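Local coordinates for protein thioredoxin reductase (Clostridium acetobutylicum ATCC 824, PDB 6GNA) that probably reduces thioredoxin with electrons from ferredoxin, passing them through a bound FAD and a redox-active disulfide without needing a pyridine nucleotide, at residues A[91-96]-A[102-107]; A[125-128]-A[132-135]; A[170-175]-A[180-185]. All blocks are in the same frame, centred on the assembly; numbering follows the deposited sequence.

Interaction 1 (A[91-96]-A[102-107]); sequences GEYFSI and TYEASK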
ATOM      1  N   GLY A  91      16.066  16.215  15.766  1.00 53.32           N
ATOM      2  CA  GLY A  91      17.055  15.163  15.820  1.00 53.66           C
ATOM      3  C   GLY A  91      16.455  13.871  16.325  1.00 47.67           C
ATOM      4  O   GLY A  91      16.401  12.874  15.597  1.00 63.28           O
ATOM      5  N   GLU A  92      16.008  13.879  17.581  1.00 54.09           N
ATOM      6  CA  GLU A  92      15.322  12.739  18.164  1.00 41.12           C
ATOM      7  C   GLU A  92      13.827  12.960  18.346  1.00 52.54           C
ATOM      8  O   GLU A  92      13.129  12.025  18.744  1.00 49.13           O
ATOM      9  CB  GLU A  92      15.944  12.356  19.518  1.00 73.46           C
ATOM     10  CG  GLU A  92      17.051  11.301  19.428  1.00 88.51           C
ATOM     11  CD  GLU A  92      18.375  11.880  18.975  1.00 52.48           C
ATOM     12  OE1 GLU A  92      18.355  12.923  18.298  1.00106.97           O
ATOM     13  OE2 GLU A  92      19.430  11.288  19.296  1.00 59.34           O
ATOM     14  N   TYR A  93      13.318  14.162  18.077  1.00 92.89           N
ATOM     15  CA  TYR A  93      11.885  14.425  18.132  1.00 45.52           C
ATOM     16  C   TYR A  93      11.552  15.526  17.139  1.00 41.13           C
ATOM     17  O   TYR A  93      12.415  16.034  16.414  1.00 33.85           O
ATOM     18  CB  TYR A  93      11.428  14.881  19.517  1.00 31.51           C
ATOM     19  CG  TYR A  93      12.001  16.227  19.910  1.00 45.09           C
ATOM     20  CD1 TYR A  93      13.332  16.350  20.303  1.00 50.16           C
ATOM     21  CD2 TYR A  93      11.216  17.375  19.891  1.00 38.11           C
ATOM     22  CE1 TYR A  93      13.862  17.575  20.664  1.00 50.99           C
ATOM     23  CE2 TYR A  93      11.738  18.602  20.253  1.00 49.46           C
ATOM     24  CZ  TYR A  93      13.060  18.695  20.639  1.00 44.14           C
ATOM     25  OH  TYR A  93      13.571  19.921  20.994  1.00 48.04           O
ATOM     26  N   PHE A  94      10.287  15.919  17.138  1.00 30.48           N
ATOM     27  CA  PHE A  94       9.804  16.913  16.199  1.00 28.17           C
ATOM     28  C   PHE A  94       8.990  17.943  16.952  1.00 27.49           C
ATOM     29  O   PHE A  94       8.139  17.590  17.772  1.00 28.65           O
ATOM     30  CB  PHE A  94       8.964  16.246  15.116  1.00 26.50           C
ATOM     31  CG  PHE A  94       9.724  15.207  14.334  1.00 26.98           C
ATOM     32  CD1 PHE A  94       9.818  13.908  14.792  1.00 29.02           C
ATOM     33  CD2 PHE A  94      10.363  15.549  13.154  1.00 28.85           C
ATOM     34  CE1 PHE A  94      10.533  12.961  14.077  1.00 27.33           C
ATOM     35  CE2 PHE A  94      11.090  14.605  12.442  1.00 28.44           C
ATOM     36  CZ  PHE A  94      11.161  13.317  12.901  1.00 26.35           C
ATOM     37  N   SER A  95       9.268  19.210  16.673  1.00 27.94           N
ATOM     38  CA  SER A  95       8.449  20.311  17.147  1.00 28.46           C
ATOM     39  C   SER A  95       7.450  20.655  16.051  1.00 26.86           C
ATOM     40  O   SER A  95       7.831  20.888  14.901  1.00 32.36           O
ATOM     41  CB  SER A  95       9.346  21.508  17.442  1.00 31.93           C
ATOM     42  OG  SER A  95       8.638  22.532  18.106  1.00 40.35           O
ATOM     43  N   ILE A  96       6.175  20.686  16.409  1.00 26.05           N
ATOM     44  CA  ILE A  96       5.090  20.796  15.439  1.00 26.00           C
ATOM     45  C   ILE A  96       4.356  22.096  15.710  1.00 24.63           C
ATOM     46  O   ILE A  96       3.680  22.226  16.739  1.00 28.38           O
ATOM     47  CB  ILE A  96       4.142  19.601  15.517  1.00 23.52           C
ATOM     48  CG1 ILE A  96       4.909  18.317  15.203  1.00 27.57           C
ATOM     49  CG2 ILE A  96       2.971  19.784  14.544  1.00 25.50           C
ATOM     50  CD1 ILE A  96       4.123  17.059  15.451  1.00 28.90           C
ATOM     51  N   THR A 102       1.383  24.465  19.859  1.00 32.29           N
ATOM     52  CA  THR A 102       2.610  23.787  19.470  1.00 31.10           C
ATOM     53  C   THR A 102       2.641  22.419  20.138  1.00 30.15           C
ATOM     54  O   THR A 102       2.154  22.254  21.259  1.00 36.52           O
ATOM     55  CB  THR A 102       3.818  24.634  19.902  1.00 32.12           C
ATOM     56  OG1 THR A 102       3.812  25.880  19.184  1.00 36.81           O
ATOM     57  CG2 THR A 102       5.117  23.916  19.629  1.00 38.09           C
ATOM     58  N   TYR A 103       3.184  21.431  19.435  1.00 28.31           N
ATOM     59  CA  TYR A 103       3.237  20.067  19.936  1.00 31.71           C
ATOM     60  C   TYR A 103       4.638  19.516  19.741  1.00 34.70           C
ATOM     61  O   TYR A 103       5.420  20.018  18.935  1.00 30.38           O
ATOM     62  CB  TYR A 103       2.262  19.152  19.187  1.00 28.65           C
ATOM     63  CG  TYR A 103       0.823  19.606  19.242  1.00 29.59           C
ATOM     64  CD1 TYR A 103       0.377  20.645  18.438  1.00 29.09           C
ATOM     65  CD2 TYR A 103      -0.097  18.991  20.088  1.00 32.83           C
ATOM     66  CE1 TYR A 103      -0.932  21.076  18.479  1.00 29.78           C
ATOM     67  CE2 TYR A 103      -1.420  19.420  20.140  1.00 32.94           C
ATOM     68  CZ  TYR A 103      -1.832  20.456  19.323  1.00 33.54           C
ATOM     69  OH  TYR A 103      -3.132  20.898  19.347  1.00 35.91           O
ATOM     70  N   GLU A 104       4.949  18.479  20.502  1.00 30.13           N
ATOM     71  CA  GLU A 104       6.146  17.686  20.283  1.00 30.52           C
ATOM     72  C   GLU A 104       5.729  16.239  20.082  1.00 27.95           C
ATOM     73  O   GLU A 104       4.783  15.758  20.716  1.00 30.83           O
ATOM     74  CB  GLU A 104       7.120  17.806  21.452  1.00 35.78           C
ATOM     75  CG  GLU A 104       7.898  19.107  21.413  1.00 41.90           C
ATOM     76  CD  GLU A 104       8.822  19.290  22.594  1.00 44.28           C
ATOM     77  OE1 GLU A 104       9.025  18.326  23.361  1.00 46.26           O
ATOM     78  OE2 GLU A 104       9.352  20.411  22.748  1.00 50.36           O
ATOM     79  N   ALA A 105       6.423  15.554  19.179  1.00 28.14           N
ATOM     80  CA  ALA A 105       6.139  14.157  18.909  1.00 26.25           C
ATOM     81  C   ALA A 105       7.430  13.405  18.630  1.00 28.81           C
ATOM     82  O   ALA A 105       8.360  13.950  18.028  1.00 28.42           O
ATOM     83  CB  ALA A 105       5.170  13.997  17.728  1.00 26.02           C
ATOM     84  N   SER A 106       7.488  12.151  19.075  1.00 28.35           N
ATOM     85  CA  SER A 106       8.685  11.353  18.844  1.00 28.01           C
ATOM     86  C   SER A 106       8.787  10.923  17.385  1.00 30.99           C
ATOM     87  O   SER A 106       9.883  10.901  16.810  1.00 30.46           O
ATOM     88  CB  SER A 106       8.678  10.132  19.765  1.00 34.26           C
ATOM     89  OG  SER A 106       8.694  10.522  21.128  1.00 40.62           O
ATOM     90  N   LYS A 107       7.658  10.580  16.776  1.00 26.81           N
ATOM     91  CA  LYS A 107       7.607  10.153  15.385  1.00 24.36           C
ATOM     92  C   LYS A 107       6.547  10.980  14.680  1.00 23.63           C
ATOM     93  O   LYS A 107       5.537  11.346  15.278  1.00 24.41           O
ATOM     94  CB  LYS A 107       7.221   8.668  15.248  1.00 27.54           C
ATOM     95  CG  LYS A 107       8.049   7.717  16.112  1.00 31.16           C
ATOM     96  CD  LYS A 107       9.486   7.657  15.656  1.00 33.94           C
ATOM     97  CE  LYS A 107      10.322   6.771  16.572  1.00 33.56           C
ATOM     98  NZ  LYS A 107      11.744   6.756  16.171  1.00 37.30           N
TER
HETATM   99  O   HOH W   1      12.192   9.434  16.948  1.00 37.97           O
HETATM  100  O   HOH W   2       8.908  22.477  20.586  1.00 52.23           O
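The F94 ring meets the neighbouring strand edge-on. The carbonyl oxygens of A105 and S106 both lie in the ring plane, A105 O 3.5 Å from F94 CD1 and S106 O 3.5 Å from F94 CE1. The Y103 ring likewise has I96 O near its plane, at an edge, and F35 adds an edge-to-face contact. The Y93 ring and the E104 carboxylate cross obliquely, their planes 46° apart, with Y93 CE2 3.8 Å from E104 CD.

These groups decorate a beta hairpin, strands 94-98 and 102-105. With strand 84-89 it forms an antiparallel beta-meander, as in FAD-binding domains of this flavoprotein family. Strand 4-7 extends the sheet on the 102-105 side. Two hydrogen-bonded pairs hold the hairpin, F94 with A105 and I96 with Y103. Each pair bonds in both directions. The I96 N to Y103 O bond is the shortest of the four, 2.7 Å, and its angle at hydrogen is 162°. S95 and E104 form the non-hydrogen-bonded pair between them.

The two faces differ. F94, I96, Y103 and A105 share a buried face; the I96 side chain is about 8 Å from the FAD. There I96 CD1 reaches A105 CB at 4.0 Å. On the other face, Y93 has CG between its backbone N and carbonyl carbon (chi1 66°), which brings the ring across the E104 side chain. A water joins S95 OG to the same glutamate and donates to E104 OE2 at 3.0 Å.

Beyond the paired residues a second water spans the ends of the segments. It donates at longer range to E92 O and more closely to S106 O, at 2.7 Å. Its own oxygen accepts from K107 NZ at 2.8 Å.

Interaction 2 (A[125-128]-A[132-135]); sequences KFLG and GYCA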
ATOM      1  N   LYS A 125       9.932  32.368  -7.672  1.00 39.01           N
ATOM      2  CA  LYS A 125      10.980  33.370  -7.845  1.00 40.81           C
ATOM      3  C   LYS A 125      11.141  34.241  -6.601  1.00 41.61           C
ATOM      4  O   LYS A 125      12.263  34.581  -6.218  1.00 42.26           O
ATOM      5  CB  LYS A 125      10.674  34.219  -9.082  1.00 42.69           C
ATOM      6  CG  LYS A 125      11.557  35.452  -9.274  1.00 46.74           C
ATOM      7  CD  LYS A 125      11.059  36.313 -10.433  1.00 69.11           C
ATOM      8  CE  LYS A 125      11.258  35.639 -11.787  1.00 64.19           C
ATOM      9  NZ  LYS A 125      10.676  36.428 -12.912  1.00 81.82           N
ATOM     10  N   PHE A 126      10.039  34.610  -5.946  1.00 38.42           N
ATOM     11  CA  PHE A 126      10.107  35.539  -4.824  1.00 37.87           C
ATOM     12  C   PHE A 126       9.957  34.846  -3.476  1.00 35.94           C
ATOM     13  O   PHE A 126       9.748  35.516  -2.462  1.00 35.31           O
ATOM     14  CB  PHE A 126       9.084  36.664  -4.980  1.00 37.91           C
ATOM     15  CG  PHE A 126       9.408  37.613  -6.094  1.00 40.09           C
ATOM     16  CD1 PHE A 126      10.347  38.612  -5.909  1.00 41.45           C
ATOM     17  CD2 PHE A 126       8.792  37.500  -7.324  1.00 40.97           C
ATOM     18  CE1 PHE A 126      10.666  39.480  -6.937  1.00 43.62           C
ATOM     19  CE2 PHE A 126       9.101  38.360  -8.355  1.00 43.19           C
ATOM     20  CZ  PHE A 126      10.040  39.357  -8.160  1.00 45.97           C
ATOM     21  N   LEU A 127      10.085  33.527  -3.434  1.00 35.20           N
ATOM     22  CA  LEU A 127       9.958  32.818  -2.171  1.00 34.70           C
ATOM     23  C   LEU A 127      11.081  33.267  -1.246  1.00 37.14           C
ATOM     24  O   LEU A 127      12.256  33.226  -1.614  1.00 40.78           O
ATOM     25  CB  LEU A 127      10.036  31.313  -2.413  1.00 45.90           C
ATOM     26  CG  LEU A 127       9.837  30.428  -1.182  1.00 45.83           C
ATOM     27  CD1 LEU A 127       8.482  30.689  -0.532  1.00 41.36           C
ATOM     28  CD2 LEU A 127       9.982  28.960  -1.566  1.00 50.08           C
ATOM     29  N   GLY A 128      10.719  33.720  -0.050  1.00 37.05           N
ATOM     30  CA  GLY A 128      11.708  34.266   0.853  1.00 39.71           C
ATOM     31  C   GLY A 128      12.075  35.703   0.576  1.00 39.68           C
ATOM     32  O   GLY A 128      12.871  36.279   1.331  1.00 42.69           O
ATOM     33  N   GLY A 132       5.424  33.823   0.787  1.00 28.66           N
ATOM     34  CA  GLY A 132       5.513  32.765   1.772  1.00 27.75           C
ATOM     35  C   GLY A 132       4.239  31.946   1.802  1.00 26.34           C
ATOM     36  O   GLY A 132       3.242  32.279   1.158  1.00 26.39           O
ATOM     37  N   TYR A 133       4.289  30.866   2.584  1.00 26.96           N
ATOM     38  CA  TYR A 133       3.193  29.916   2.700  1.00 25.22           C
ATOM     39  C   TYR A 133       2.528  29.931   4.069  1.00 23.53           C
ATOM     40  O   TYR A 133       1.630  29.110   4.324  1.00 25.54           O
ATOM     41  CB  TYR A 133       3.718  28.513   2.378  1.00 24.60           C
ATOM     42  CG  TYR A 133       4.218  28.422   0.961  1.00 26.22           C
ATOM     43  CD1 TYR A 133       3.330  28.522  -0.109  1.00 27.61           C
ATOM     44  CD2 TYR A 133       5.565  28.265   0.684  1.00 27.79           C
ATOM     45  CE1 TYR A 133       3.778  28.448  -1.421  1.00 29.89           C
ATOM     46  CE2 TYR A 133       6.023  28.193  -0.629  1.00 28.09           C
ATOM     47  CZ  TYR A 133       5.119  28.274  -1.673  1.00 31.85           C
ATOM     48  OH  TYR A 133       5.579  28.206  -2.976  1.00 34.88           O
ATOM     49  N   CYS A 134       2.970  30.801   4.969  1.00 25.93           N
ATOM     50  CA  CYS A 134       2.338  30.949   6.273  1.00 25.83           C
ATOM     51  C   CYS A 134       2.322  32.427   6.640  1.00 27.72           C
ATOM     52  O   CYS A 134       3.368  33.000   6.976  1.00 27.02           O
ATOM     53  CB  CYS A 134       3.104  30.158   7.323  1.00 25.88           C
ATOM     54  SG  CYS A 134       2.245  30.197   8.900  1.00 28.19           S
ATOM     55  N   ALA A 135       1.140  33.034   6.602  1.00 24.70           N
ATOM     56  CA  ALA A 135       1.031  34.461   6.882  1.00 26.19           C
ATOM     57  C   ALA A 135       1.223  34.752   8.365  1.00 26.68           C
ATOM     58  O   ALA A 135       1.940  35.689   8.735  1.00 27.50           O
ATOM     59  CB  ALA A 135      -0.314  34.997   6.397  1.00 27.23           C
TER
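L127 CA and G132 CA, the nearest CA pair across the segments, are 5.9 Å apart, and no hydrogen bond joins the segments. The contact is therefore made by side chains, chiefly L127 and Y133. It lies just before the CxxC motif, where C134 and C137 form a disulfide. The same short redox motif marks the low-molecular-weight thioredoxin reductases, so this cysteine pair is probably the one that exchanges electrons with the flavin and the substrate.

G132 belongs to strand 131-132, at the edge of a parallel five-stranded sheet. Its backbone bonds to V217 and V219 of strand 216-220. From there the chain leaves the sheet at Y133 and reaches C134. Residues 125-128 form an irregular loop ahead of the strand.

L127 extends CG anti to its backbone N (chi1 -177°), which carries both methyls towards the tyrosine. CD1 does most of the touching. It is 3.5 Å from Y133 CE2 and 4.0 Å from Y133 CD2. The second methyl, L127 CD2, stays 4.1 Å from the same CE2. The two side chains cross at about a right angle, and the leucine approaches the ring obliquely. CD1 also lies 4.3 Å from G132 CA, so one methyl rests against both the ring and the strand end.

Y133 holds its CG beside the backbone N (chi1 -63°), which turns the ring back towards the 125-128 loop. V219, A224, P225 and Q228 pack on the tyrosine elsewhere, and Q228 also touches L127. The small area buried, 111 Å², fits a contact made mainly by one leucine methyl and the CE2 corner of the ring. The polar end of the tyrosine is held separately: Y133 OH is hydrogen-bonded to E123 OE1.

Interaction 3 (A[170-175]-A[180-185]); sequences VYYVPR and YQLVSA
A short connection in a Rossmann-like parallel sheet is packed here. Strand 169-174 ends, the chain loops out through 180-185, and it returns as the adjacent parallel strand 186-188. In NADPH-dependent relatives this loop position commonly meets the nucleotide; the family here is described as independent of pyridine nucleotides. The loop lays apolar groups on the strand.

Y172 and L182 cross at about a right angle. L182 CD1 comes within 3.7 Å of Y172 CD2, while L182 CD2 stands over one face of the ring. Y172 has CG anti to the backbone N (chi1 -171°), which directs the ring toward L182 and the loop. Nearer the strand end, P174 and Y180 cross at about a right angle, with P174 CB 3.5 Å from Y180 CZ. The two tyrosines only graze each other, Y172 CE2 to Y180 CD1 at 4.5 Å. Their hydroxyls both turn to Y176: Y180 OH bonds to Y176 O, and Y172 OH to Y176 OH.

At the other end, one water bridges the segments. It accepts from V170 N at 2.9 Å and donates to A185 O at 2.9 Å.

No direct hydrogen bond crosses the contact. Its cohesion thus rests on van der Waals packing and one water bridge, with both tyrosine hydroxyls satisfied within the connection.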
ATOM      1  N   VAL A 170      -4.608  44.835   4.225  1.00 26.67           N
ATOM      2  CA  VAL A 170      -4.717  43.407   3.910  1.00 25.43           C
ATOM      3  C   VAL A 170      -5.715  43.225   2.773  1.00 28.75           C
ATOM      4  O   VAL A 170      -6.863  43.669   2.869  1.00 25.37           O
ATOM      5  CB  VAL A 170      -5.165  42.569   5.123  1.00 24.81           C
ATOM      6  CG1 VAL A 170      -5.272  41.072   4.754  1.00 28.18           C
ATOM      7  CG2 VAL A 170      -4.221  42.772   6.309  1.00 29.49           C
ATOM      8  N   TYR A 171      -5.281  42.567   1.704  1.00 24.76           N
ATOM      9  CA  TYR A 171      -6.160  42.126   0.633  1.00 24.53           C
ATOM     10  C   TYR A 171      -6.322  40.623   0.733  1.00 23.53           C
ATOM     11  O   TYR A 171      -5.356  39.902   1.004  1.00 24.11           O
ATOM     12  CB  TYR A 171      -5.546  42.425  -0.736  1.00 25.47           C
ATOM     13  CG  TYR A 171      -5.278  43.882  -1.021  1.00 26.30           C
ATOM     14  CD1 TYR A 171      -6.308  44.734  -1.384  1.00 26.92           C
ATOM     15  CD2 TYR A 171      -3.994  44.397  -0.961  1.00 27.54           C
ATOM     16  CE1 TYR A 171      -6.065  46.068  -1.659  1.00 28.06           C
ATOM     17  CE2 TYR A 171      -3.743  45.722  -1.239  1.00 28.12           C
ATOM     18  CZ  TYR A 171      -4.781  46.553  -1.588  1.00 28.64           C
ATOM     19  OH  TYR A 171      -4.527  47.880  -1.869  1.00 29.92           O
ATOM     20  N   TYR A 172      -7.542  40.146   0.484  1.00 23.31           N
ATOM     21  CA  TYR A 172      -7.832  38.714   0.438  1.00 22.57           C
ATOM     22  C   TYR A 172      -8.373  38.351  -0.938  1.00 23.18           C
ATOM     23  O   TYR A 172      -9.404  38.876  -1.367  1.00 23.56           O
ATOM     24  CB  TYR A 172      -8.820  38.307   1.526  1.00 22.19           C
ATOM     25  CG  TYR A 172      -9.000  36.806   1.665  1.00 22.30           C
ATOM     26  CD1 TYR A 172      -8.036  36.044   2.301  1.00 20.86           C
ATOM     27  CD2 TYR A 172     -10.129  36.155   1.178  1.00 22.96           C
ATOM     28  CE1 TYR A 172      -8.171  34.696   2.449  1.00 20.71           C
ATOM     29  CE2 TYR A 172     -10.268  34.788   1.322  1.00 24.00           C
ATOM     30  CZ  TYR A 172      -9.276  34.071   1.954  1.00 21.43           C
ATOM     31  OH  TYR A 172      -9.369  32.719   2.132  1.00 21.42           O
ATOM     32  N   VAL A 173      -7.679  37.447  -1.614  1.00 22.77           N
ATOM     33  CA  VAL A 173      -8.043  36.968  -2.944  1.00 23.34           C
ATOM     34  C   VAL A 173      -8.545  35.536  -2.790  1.00 22.83           C
ATOM     35  O   VAL A 173      -7.735  34.607  -2.686  1.00 22.36           O
ATOM     36  CB  VAL A 173      -6.843  37.017  -3.900  1.00 23.85           C
ATOM     37  CG1 VAL A 173      -7.252  36.602  -5.293  1.00 24.74           C
ATOM     38  CG2 VAL A 173      -6.232  38.415  -3.948  1.00 24.44           C
ATOM     39  N   PRO A 174      -9.853  35.306  -2.780  1.00 23.05           N
ATOM     40  CA  PRO A 174     -10.355  33.942  -2.575  1.00 22.72           C
ATOM     41  C   PRO A 174     -10.197  33.092  -3.822  1.00 23.35           C
ATOM     42  O   PRO A 174     -10.409  33.551  -4.947  1.00 25.14           O
ATOM     43  CB  PRO A 174     -11.835  34.170  -2.255  1.00 25.80           C
ATOM     44  CG  PRO A 174     -12.175  35.438  -2.977  1.00 24.68           C
ATOM     45  CD  PRO A 174     -10.940  36.290  -2.906  1.00 23.79           C
ATOM     46  N   ARG A 175      -9.860  31.820  -3.606  1.00 24.14           N
ATOM     47  CA  ARG A 175      -9.757  30.847  -4.694  1.00 24.99           C
ATOM     48  C   ARG A 175     -10.772  29.723  -4.539  1.00 27.73           C
ATOM     49  O   ARG A 175     -10.549  28.602  -5.002  1.00 27.81           O
ATOM     50  CB  ARG A 175      -8.349  30.274  -4.781  1.00 25.42           C
ATOM     51  CG  ARG A 175      -7.260  31.340  -4.739  1.00 33.12           C
ATOM     52  CD  ARG A 175      -7.406  32.349  -5.856  1.00 28.75           C
ATOM     53  NE  ARG A 175      -7.283  31.736  -7.176  1.00 33.93           N
ATOM     54  CZ  ARG A 175      -8.205  31.788  -8.134  1.00 60.72           C
ATOM     55  NH1 ARG A 175      -9.345  32.443  -7.952  1.00 51.00           N
ATOM     56  NH2 ARG A 175      -7.978  31.186  -9.294  1.00 50.78           N
ATOM     57  N   TYR A 180     -17.295  34.688   3.022  1.00 29.39           N
ATOM     58  CA  TYR A 180     -15.975  34.837   3.631  1.00 25.71           C
ATOM     59  C   TYR A 180     -16.112  35.581   4.956  1.00 24.84           C
ATOM     60  O   TYR A 180     -16.609  36.712   4.991  1.00 30.30           O
ATOM     61  CB  TYR A 180     -15.039  35.586   2.681  1.00 27.97           C
ATOM     62  CG  TYR A 180     -15.083  35.066   1.257  1.00 26.10           C
ATOM     63  CD1 TYR A 180     -14.618  33.793   0.942  1.00 23.72           C
ATOM     64  CD2 TYR A 180     -15.589  35.847   0.229  1.00 28.28           C
ATOM     65  CE1 TYR A 180     -14.659  33.315  -0.354  1.00 23.49           C
ATOM     66  CE2 TYR A 180     -15.643  35.377  -1.072  1.00 27.55           C
ATOM     67  CZ  TYR A 180     -15.171  34.110  -1.362  1.00 25.83           C
ATOM     68  OH  TYR A 180     -15.224  33.644  -2.658  1.00 27.17           O
ATOM     69  N   GLN A 181     -15.648  34.960   6.038  1.00 30.26           N
ATOM     70  CA  GLN A 181     -15.799  35.522   7.381  1.00 24.34           C
ATOM     71  C   GLN A 181     -14.563  36.356   7.710  1.00 26.27           C
ATOM     72  O   GLN A 181     -13.636  35.918   8.401  1.00 27.35           O
ATOM     73  CB  GLN A 181     -16.034  34.413   8.401  1.00 29.59           C
ATOM     74  CG  GLN A 181     -17.422  33.783   8.303  1.00 32.80           C
ATOM     75  CD  GLN A 181     -17.544  32.799   7.157  1.00 33.70           C
ATOM     76  OE1 GLN A 181     -16.728  31.909   7.016  1.00 28.00           O
ATOM     77  NE2 GLN A 181     -18.590  32.944   6.349  1.00 31.26           N
ATOM     78  N   LEU A 182     -14.567  37.583   7.198  1.00 27.28           N
ATOM     79  CA  LEU A 182     -13.438  38.497   7.295  1.00 31.51           C
ATOM     80  C   LEU A 182     -13.867  39.776   7.997  1.00 25.65           C
ATOM     81  O   LEU A 182     -14.978  40.266   7.787  1.00 30.59           O
ATOM     82  CB  LEU A 182     -12.927  38.846   5.889  1.00 31.73           C
ATOM     83  CG  LEU A 182     -12.394  37.670   5.065  1.00 25.83           C
ATOM     84  CD1 LEU A 182     -12.265  38.041   3.602  1.00 30.36           C
ATOM     85  CD2 LEU A 182     -11.057  37.231   5.615  1.00 25.96           C
ATOM     86  N   VAL A 183     -12.966  40.323   8.821  1.00 32.20           N
ATOM     87  CA  VAL A 183     -13.202  41.634   9.421  1.00 32.74           C
ATOM     88  C   VAL A 183     -13.246  42.700   8.330  1.00 30.80           C
ATOM     89  O   VAL A 183     -12.690  42.541   7.236  1.00 28.95           O
ATOM     90  CB  VAL A 183     -12.126  41.957  10.472  1.00 35.20           C
ATOM     91  CG1 VAL A 183     -12.132  40.906  11.587  1.00 35.79           C
ATOM     92  CG2 VAL A 183     -10.755  42.044   9.812  1.00 30.25           C
ATOM     93  N   SER A 184     -13.910  43.817   8.644  1.00 34.75           N
ATOM     94  CA  SER A 184     -14.133  44.860   7.649  1.00 29.74           C
ATOM     95  C   SER A 184     -12.825  45.455   7.138  1.00 31.17           C
ATOM     96  O   SER A 184     -12.779  45.965   6.016  1.00 36.55           O
ATOM     97  CB  SER A 184     -15.028  45.962   8.224  1.00 40.97           C
ATOM     98  OG  SER A 184     -14.472  46.490   9.413  1.00 43.66           O
ATOM     99  N   ALA A 185     -11.760  45.412   7.940  1.00 30.46           N
ATOM    100  CA  ALA A 185     -10.475  45.953   7.504  1.00 32.14           C
ATOM    101  C   ALA A 185      -9.863  45.169   6.343  1.00 27.15           C
ATOM    102  O   ALA A 185      -8.992  45.705   5.649  1.00 30.59           O
ATOM    103  CB  ALA A 185      -9.492  45.983   8.672  1.00 32.87           C
TER
HETATM  104  O   HOH W   3      -6.242  46.262   6.164  1.00 34.78           O

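The three contacts follow one another along the chain; none encloses or crosses another. Interaction 1 comes first and closes a hairpin whose turn is residues 99-101, in the beta-meander beside the FAD. The chain then passes through strand 108-110 into the second domain. There interaction 2 closes a three-residue loop at the edge strand 131-132, just ahead of the disulfide. Interaction 3 packs the 175-185 connection between strands 169-174 and 186-188 back on the first strand, toward the opposite edge of the same five-stranded sheet. Interactions 2 and 3 are about 8 Å apart at their nearest atoms, interactions 1 and 2 about 11 Å. No contact touches another.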